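Local structure of CYTH domain-containing protein (Pyrococcus horikoshii, 2DC4) at the interface of chains A and B. The protein is of unknown function but belongs to the CYTH family, many of whose members act on triphosphate-containing substrates, and probably binds a phosphorylated ligand itself. Sequence-based numbering; all coordinates share one arbitrary frame. Chains: chain A/B, 165aa long hypothetical protein.

Contacts 1 and 2 are neighbouring parts of one two-fold symmetric interface between identical CYTH chains, the centres of their C-alpha atoms about 6 Å apart. Both set helix 80-89 of chain B against strands 54-62 and 69-76 of chain A, and A:Tyr59, A:Phe75 and B:Leu86 belong to both. Contact 1 holds the aliphatic and aromatic centre near the symmetry axis and also draws in strand 42-49 and helix 80-89 of chain A; contact 2 extends from it along strand 69-76 to a more polar border around B:Glu85 and B:Arg89. Each contact recurs with the chains exchanged, so the same helix and strands serve twice in the dimer.

Contact 1: the interface of chains A and B. Residues chain A 44, 57, 59, 75, 87; chain B 57, 83, 86, 90.
B:Leu86, on helix 80-89 of one CYTH-family chain, drives its forked end between A:Ile57, A:Tyr59, A:Phe75 and A:Phe87 of the other. Its two methyls divide the work. CD2 reaches the branch methyl CG2 of A:Ile57 at 3.7 Å, the two side chains crossing at about a right angle, and also touches the far ring atoms CZ of A:Phe75 and A:Phe87. CD1 sits 3.6 Å from CB of A:Tyr59, at the root of the phenol. The fork is aimed this way because CG of B:Leu86 stands anti to the backbone N (chi1 172°). Close to the symmetry axis the two isoleucines approach loosely, CD1 of A:Ile57 at 4.4 Å from CD1 of B:Ile57.

A:Phe75 brings the rim of its ring to the helix backbone, CZ lying 3.7 Å from CA of B:Ala83; the small methyl of B:Ala83 probably allows this approach. CB of A:Ile57 lies over one face of the ring near the rim and probably restrains its tilt.

Further out, just past the helix, B:Leu90 puts CD1 4.0 Å from CE1 of A:Phe87, a ring covered near its rim by CD2 of A:Leu44. The other methyl, CD2, reaches the CD1 and CE1 atoms of A:Tyr59 from a point out of the ring plane, the two side chains sliding past each other in opposite directions. That phenol carries the patch outward, ending in its hydroxyl.

Contact 2: the interface of chains A and B. Residues chain A 59, 71, 73, 75; chain B 82, 85-86, 89.
This is a helix-on-sheet interface of a CYTH-family dimer: helix 80-89 of chain B lies against strands 54-62 and 69-76 of chain A, extending the apolar centre of the assembly toward a polar border. A:Leu73 rests on the helix, its methyl CD2 packed 3.6 Å from CA of B:Leu86 and also against the carboxylate carbon of B:Glu85. With CG anti to the backbone N (chi1 176°), its other methyl, CD1, comes over B:Gly82. That glycine has no side chain to keep the strand away, and the CE2 corner of A:Phe75 comes within 3.8 Å of its carbonyl carbon C.

Toward the border B:Arg89 lays its aliphatic stretch across A:Tyr59 at about a right angle, CD standing 3.6 Å from the ring atom CE2. Beyond it, NE lies 3.5 Å from CE2 of A:Tyr71, whose ring is turned 62° from the guanidinium plane. A salt bridge spanning one helical turn sets the arginine in place: NE donates to OE2 of B:Glu85 at 2.8 Å, nearly straight (172° at H) and within the guanidinium plane, on the anti side of the carboxylate, a little out of its plane. The same OE2 sits in the ring plane at the edge of A:Tyr71, beside the hydroxyl, although the modelled separation there is too short to be trusted. With an alanine in place of B:Glu85, the guanidinium would probably lose its carboxylate mate and be freer to swing from A:Tyr71, while A:Leu73 would lose part of its cover.

Contact 1: the interface of chains A and B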
ATOM      1  N   LEU A  44      -2.632 -12.523   2.407  1.00 20.43           N
ATOM      2  CA  LEU A  44      -2.060 -11.191   2.225  1.00 19.23           C
ATOM      3  C   LEU A  44      -0.703 -11.342   1.566  1.00 19.23           C
ATOM      4  O   LEU A  44       0.139 -12.114   2.025  1.00 20.34           O
ATOM      5  CB  LEU A  44      -1.883 -10.468   3.566  1.00 19.58           C
ATOM      6  CG  LEU A  44      -1.233  -9.076   3.502  1.00 19.45           C
ATOM      7  CD1 LEU A  44      -2.091  -8.135   2.667  1.00 21.69           C
ATOM      8  CD2 LEU A  44      -1.063  -8.530   4.910  1.00 21.25           C
ATOM      9  N   ILE A  57      -0.347  -4.738  -3.651  1.00 16.14           N
ATOM     10  CA  ILE A  57      -0.614  -5.306  -2.343  1.00 15.96           C
ATOM     11  C   ILE A  57      -1.925  -6.013  -2.633  1.00 18.02           C
ATOM     12  O   ILE A  57      -2.824  -5.424  -3.244  1.00 16.65           O
ATOM     13  CB  ILE A  57      -0.863  -4.262  -1.245  1.00 15.65           C
ATOM     14  CG1 ILE A  57       0.449  -3.557  -0.898  1.00 16.52           C
ATOM     15  CG2 ILE A  57      -1.472  -4.954  -0.015  1.00 14.89           C
ATOM     16  CD1 ILE A  57       0.327  -2.526   0.222  1.00 16.43           C
ATOM     17  N   TYR A  59      -5.041  -8.610  -0.964  1.00 20.93           N
ATOM     18  CA  TYR A  59      -5.698  -9.249   0.172  1.00 22.76           C
ATOM     19  C   TYR A  59      -6.786 -10.140  -0.401  1.00 22.47           C
ATOM     20  O   TYR A  59      -7.514  -9.733  -1.309  1.00 21.07           O
ATOM     21  CB  TYR A  59      -6.341  -8.195   1.075  1.00 23.39           C
ATOM     22  CG  TYR A  59      -7.267  -8.753   2.142  1.00 23.38           C
ATOM     23  CD1 TYR A  59      -6.775  -9.173   3.377  1.00 24.05           C
ATOM     24  CD2 TYR A  59      -8.639  -8.850   1.914  1.00 26.19           C
ATOM     25  CE1 TYR A  59      -7.628  -9.675   4.361  1.00 27.61           C
ATOM     26  CE2 TYR A  59      -9.501  -9.352   2.888  1.00 26.80           C
ATOM     27  CZ  TYR A  59      -8.990  -9.759   4.109  1.00 27.51           C
ATOM     28  OH  TYR A  59      -9.842 -10.237   5.085  1.00 30.38           O
ATOM     29  N   PHE A  75      -4.467  -3.433  -5.058  1.00 18.80           N
ATOM     30  CA  PHE A  75      -4.150  -2.110  -5.558  1.00 16.93           C
ATOM     31  C   PHE A  75      -2.659  -1.965  -5.771  1.00 16.53           C
ATOM     32  O   PHE A  75      -1.848  -2.610  -5.103  1.00 15.64           O
ATOM     33  CB  PHE A  75      -4.696  -1.006  -4.633  1.00 17.82           C
ATOM     34  CG  PHE A  75      -4.184  -1.060  -3.225  1.00 18.28           C
ATOM     35  CD1 PHE A  75      -3.000  -0.412  -2.869  1.00 19.20           C
ATOM     36  CD2 PHE A  75      -4.904  -1.725  -2.239  1.00 20.15           C
ATOM     37  CE1 PHE A  75      -2.548  -0.428  -1.546  1.00 17.83           C
ATOM     38  CE2 PHE A  75      -4.464  -1.746  -0.918  1.00 19.50           C
ATOM     39  CZ  PHE A  75      -3.283  -1.097  -0.565  1.00 21.02           C
ATOM     40  N   PHE A  87       4.443  -4.344   6.539  1.00 18.14           N
ATOM     41  CA  PHE A  87       3.728  -5.441   7.171  1.00 18.45           C
ATOM     42  C   PHE A  87       4.551  -6.126   8.251  1.00 19.26           C
ATOM     43  O   PHE A  87       4.005  -6.571   9.259  1.00 21.19           O
ATOM     44  CB  PHE A  87       3.231  -6.421   6.106  1.00 17.88           C
ATOM     45  CG  PHE A  87       2.143  -5.844   5.249  1.00 17.65           C
ATOM     46  CD1 PHE A  87       0.996  -5.321   5.839  1.00 18.90           C
ATOM     47  CD2 PHE A  87       2.273  -5.778   3.860  1.00 19.28           C
ATOM     48  CE1 PHE A  87      -0.003  -4.738   5.071  1.00 18.34           C
ATOM     49  CE2 PHE A  87       1.276  -5.195   3.081  1.00 21.33           C
ATOM     50  CZ  PHE A  87       0.137  -4.675   3.690  1.00 19.65           C
TER
ATOM     51  N   ILE B  57       0.644   5.638   1.937  1.00 14.95           N
ATOM     52  CA  ILE B  57       0.444   4.872   3.156  1.00 15.89           C
ATOM     53  C   ILE B  57       1.671   5.324   3.941  1.00 18.60           C
ATOM     54  O   ILE B  57       2.781   5.346   3.394  1.00 17.12           O
ATOM     55  CB  ILE B  57       0.520   3.351   2.949  1.00 17.11           C
ATOM     56  CG1 ILE B  57      -0.750   2.854   2.250  1.00 17.86           C
ATOM     57  CG2 ILE B  57       0.708   2.664   4.306  1.00 16.62           C
ATOM     58  CD1 ILE B  57      -0.778   1.352   1.985  1.00 17.09           C
ATOM     59  N   ALA B  83      -6.678   1.041   0.300  1.00 16.55           N
ATOM     60  CA  ALA B  83      -5.719   0.957   1.398  1.00 17.04           C
ATOM     61  C   ALA B  83      -6.443   1.051   2.740  1.00 17.42           C
ATOM     62  O   ALA B  83      -6.120   0.332   3.686  1.00 18.36           O
ATOM     63  CB  ALA B  83      -4.690   2.069   1.273  1.00 15.36           C
ATOM     64  N   LEU B  86      -8.318  -2.145   3.272  1.00 18.44           N
ATOM     65  CA  LEU B  86      -7.359  -3.178   3.647  1.00 19.46           C
ATOM     66  C   LEU B  86      -7.049  -3.190   5.140  1.00 19.78           C
ATOM     67  O   LEU B  86      -7.120  -4.234   5.790  1.00 20.58           O
ATOM     68  CB  LEU B  86      -6.047  -2.995   2.875  1.00 20.28           C
ATOM     69  CG  LEU B  86      -4.896  -3.907   3.320  1.00 22.04           C
ATOM     70  CD1 LEU B  86      -5.240  -5.344   2.973  1.00 22.19           C
ATOM     71  CD2 LEU B  86      -3.602  -3.495   2.628  1.00 22.79           C
ATOM     72  N   LEU B  90      -7.853  -5.983   8.005  1.00 26.35           N
ATOM     73  CA  LEU B  90      -6.751  -6.616   8.715  1.00 25.28           C
ATOM     74  C   LEU B  90      -6.969  -6.524  10.223  1.00 26.45           C
ATOM     75  O   LEU B  90      -6.196  -7.071  11.006  1.00 26.35           O
ATOM     76  CB  LEU B  90      -5.416  -5.971   8.326  1.00 25.34           C
ATOM     77  CG  LEU B  90      -4.925  -6.314   6.914  1.00 23.31           C
ATOM     78  CD1 LEU B  90      -3.598  -5.627   6.621  1.00 23.68           C
ATOM     79  CD2 LEU B  90      -4.772  -7.830   6.798  1.00 25.90           C
TER

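Contact 2: the interface of chains A and B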
ATOM      1  N   TYR A  59      -5.041  -8.610  -0.964  1.00 20.93           N
ATOM      2  CA  TYR A  59      -5.698  -9.249   0.172  1.00 22.76           C
ATOM      3  C   TYR A  59      -6.786 -10.140  -0.401  1.00 22.47           C
ATOM      4  O   TYR A  59      -7.514  -9.733  -1.309  1.00 21.07           O
ATOM      5  CB  TYR A  59      -6.341  -8.195   1.075  1.00 23.39           C
ATOM      6  CG  TYR A  59      -7.267  -8.753   2.142  1.00 23.38           C
ATOM      7  CD1 TYR A  59      -6.775  -9.173   3.377  1.00 24.05           C
ATOM      8  CD2 TYR A  59      -8.639  -8.850   1.914  1.00 26.19           C
ATOM      9  CE1 TYR A  59      -7.628  -9.675   4.361  1.00 27.61           C
ATOM     10  CE2 TYR A  59      -9.501  -9.352   2.888  1.00 26.80           C
ATOM     11  CZ  TYR A  59      -8.990  -9.759   4.109  1.00 27.51           C
ATOM     12  OH  TYR A  59      -9.842 -10.237   5.085  1.00 30.38           O
ATOM     13  N   TYR A  71     -12.769 -13.229  -2.392  1.00 25.80           N
ATOM     14  CA  TYR A  71     -13.058 -11.806  -2.378  1.00 25.22           C
ATOM     15  C   TYR A  71     -11.639 -11.281  -2.529  1.00 24.48           C
ATOM     16  O   TYR A  71     -10.751 -11.694  -1.785  1.00 24.85           O
ATOM     17  CB  TYR A  71     -13.604 -11.319  -1.040  1.00 27.38           C
ATOM     18  CG  TYR A  71     -13.599  -9.806  -0.972  1.00 28.54           C
ATOM     19  CD1 TYR A  71     -14.427  -9.053  -1.800  1.00 30.70           C
ATOM     20  CD2 TYR A  71     -12.704  -9.129  -0.145  1.00 32.00           C
ATOM     21  CE1 TYR A  71     -14.366  -7.662  -1.812  1.00 33.26           C
ATOM     22  CE2 TYR A  71     -12.632  -7.733  -0.152  1.00 31.96           C
ATOM     23  CZ  TYR A  71     -13.463  -7.011  -0.989  1.00 33.67           C
ATOM     24  OH  TYR A  71     -13.390  -5.639  -1.017  1.00 36.38           O
ATOM     25  N   LEU A  73      -8.999  -7.872  -2.870  1.00 22.14           N
ATOM     26  CA  LEU A  73      -8.766  -6.445  -2.730  1.00 22.03           C
ATOM     27  C   LEU A  73      -7.332  -6.262  -3.183  1.00 22.06           C
ATOM     28  O   LEU A  73      -6.403  -6.718  -2.516  1.00 23.36           O
ATOM     29  CB  LEU A  73      -8.920  -6.011  -1.276  1.00 22.89           C
ATOM     30  CG  LEU A  73      -8.606  -4.544  -0.959  1.00 24.88           C
ATOM     31  CD1 LEU A  73      -9.522  -3.617  -1.752  1.00 25.66           C
ATOM     32  CD2 LEU A  73      -8.769  -4.314   0.528  1.00 25.86           C
ATOM     33  N   PHE A  75      -4.467  -3.433  -5.058  1.00 18.80           N
ATOM     34  CA  PHE A  75      -4.150  -2.110  -5.558  1.00 16.93           C
ATOM     35  C   PHE A  75      -2.659  -1.965  -5.771  1.00 16.53           C
ATOM     36  O   PHE A  75      -1.848  -2.610  -5.103  1.00 15.64           O
ATOM     37  CB  PHE A  75      -4.696  -1.006  -4.633  1.00 17.82           C
ATOM     38  CG  PHE A  75      -4.184  -1.060  -3.225  1.00 18.28           C
ATOM     39  CD1 PHE A  75      -3.000  -0.412  -2.869  1.00 19.20           C
ATOM     40  CD2 PHE A  75      -4.904  -1.725  -2.239  1.00 20.15           C
ATOM     41  CE1 PHE A  75      -2.548  -0.428  -1.546  1.00 17.83           C
ATOM     42  CE2 PHE A  75      -4.464  -1.746  -0.918  1.00 19.50           C
ATOM     43  CZ  PHE A  75      -3.283  -1.097  -0.565  1.00 21.02           C
TER
ATOM     44  N   GLY B  82      -8.949   1.684  -1.217  1.00 16.75           N
ATOM     45  CA  GLY B  82      -8.564   0.298  -1.030  1.00 16.76           C
ATOM     46  C   GLY B  82      -7.614   0.112   0.136  1.00 16.92           C
ATOM     47  O   GLY B  82      -7.720  -0.853   0.879  1.00 17.86           O
ATOM     48  N   GLU B  85      -9.621   0.308   3.234  1.00 17.49           N
ATOM     49  CA  GLU B  85     -10.410  -0.914   3.376  1.00 19.32           C
ATOM     50  C   GLU B  85      -9.505  -2.048   3.862  1.00 18.71           C
ATOM     51  O   GLU B  85      -9.875  -2.822   4.747  1.00 20.19           O
ATOM     52  CB  GLU B  85     -11.035  -1.309   2.035  1.00 19.87           C
ATOM     53  CG  GLU B  85     -12.021  -2.456   2.153  1.00 25.32           C
ATOM     54  CD  GLU B  85     -12.375  -3.065   0.818  1.00 27.92           C
ATOM     55  OE1 GLU B  85     -12.591  -2.308  -0.152  1.00 27.84           O
ATOM     56  OE2 GLU B  85     -12.446  -4.309   0.744  1.00 30.08           O
ATOM     57  N   LEU B  86      -8.318  -2.145   3.272  1.00 18.44           N
ATOM     58  CA  LEU B  86      -7.359  -3.178   3.647  1.00 19.46           C
ATOM     59  C   LEU B  86      -7.049  -3.190   5.140  1.00 19.78           C
ATOM     60  O   LEU B  86      -7.120  -4.234   5.790  1.00 20.58           O
ATOM     61  CB  LEU B  86      -6.047  -2.995   2.875  1.00 20.28           C
ATOM     62  CG  LEU B  86      -4.896  -3.907   3.320  1.00 22.04           C
ATOM     63  CD1 LEU B  86      -5.240  -5.344   2.973  1.00 22.19           C
ATOM     64  CD2 LEU B  86      -3.602  -3.495   2.628  1.00 22.79           C
ATOM     65  N   ARG B  89      -9.921  -4.415   7.164  1.00 24.89           N
ATOM     66  CA  ARG B  89     -10.085  -5.862   7.050  1.00 27.04           C
ATOM     67  C   ARG B  89      -8.992  -6.632   7.778  1.00 27.26           C
ATOM     68  O   ARG B  89      -9.183  -7.796   8.138  1.00 28.31           O
ATOM     69  CB  ARG B  89     -10.154  -6.281   5.579  1.00 27.23           C
ATOM     70  CG  ARG B  89     -11.443  -5.836   4.895  1.00 28.84           C
ATOM     71  CD  ARG B  89     -11.611  -6.450   3.518  1.00 30.76           C
ATOM     72  NE  ARG B  89     -12.855  -6.021   2.884  1.00 31.41           N
ATOM     73  CZ  ARG B  89     -14.072  -6.364   3.299  1.00 34.46           C
ATOM     74  NH1 ARG B  89     -14.226  -7.153   4.355  1.00 36.38           N
ATOM     75  NH2 ARG B  89     -15.138  -5.913   2.655  1.00 36.26           N
TER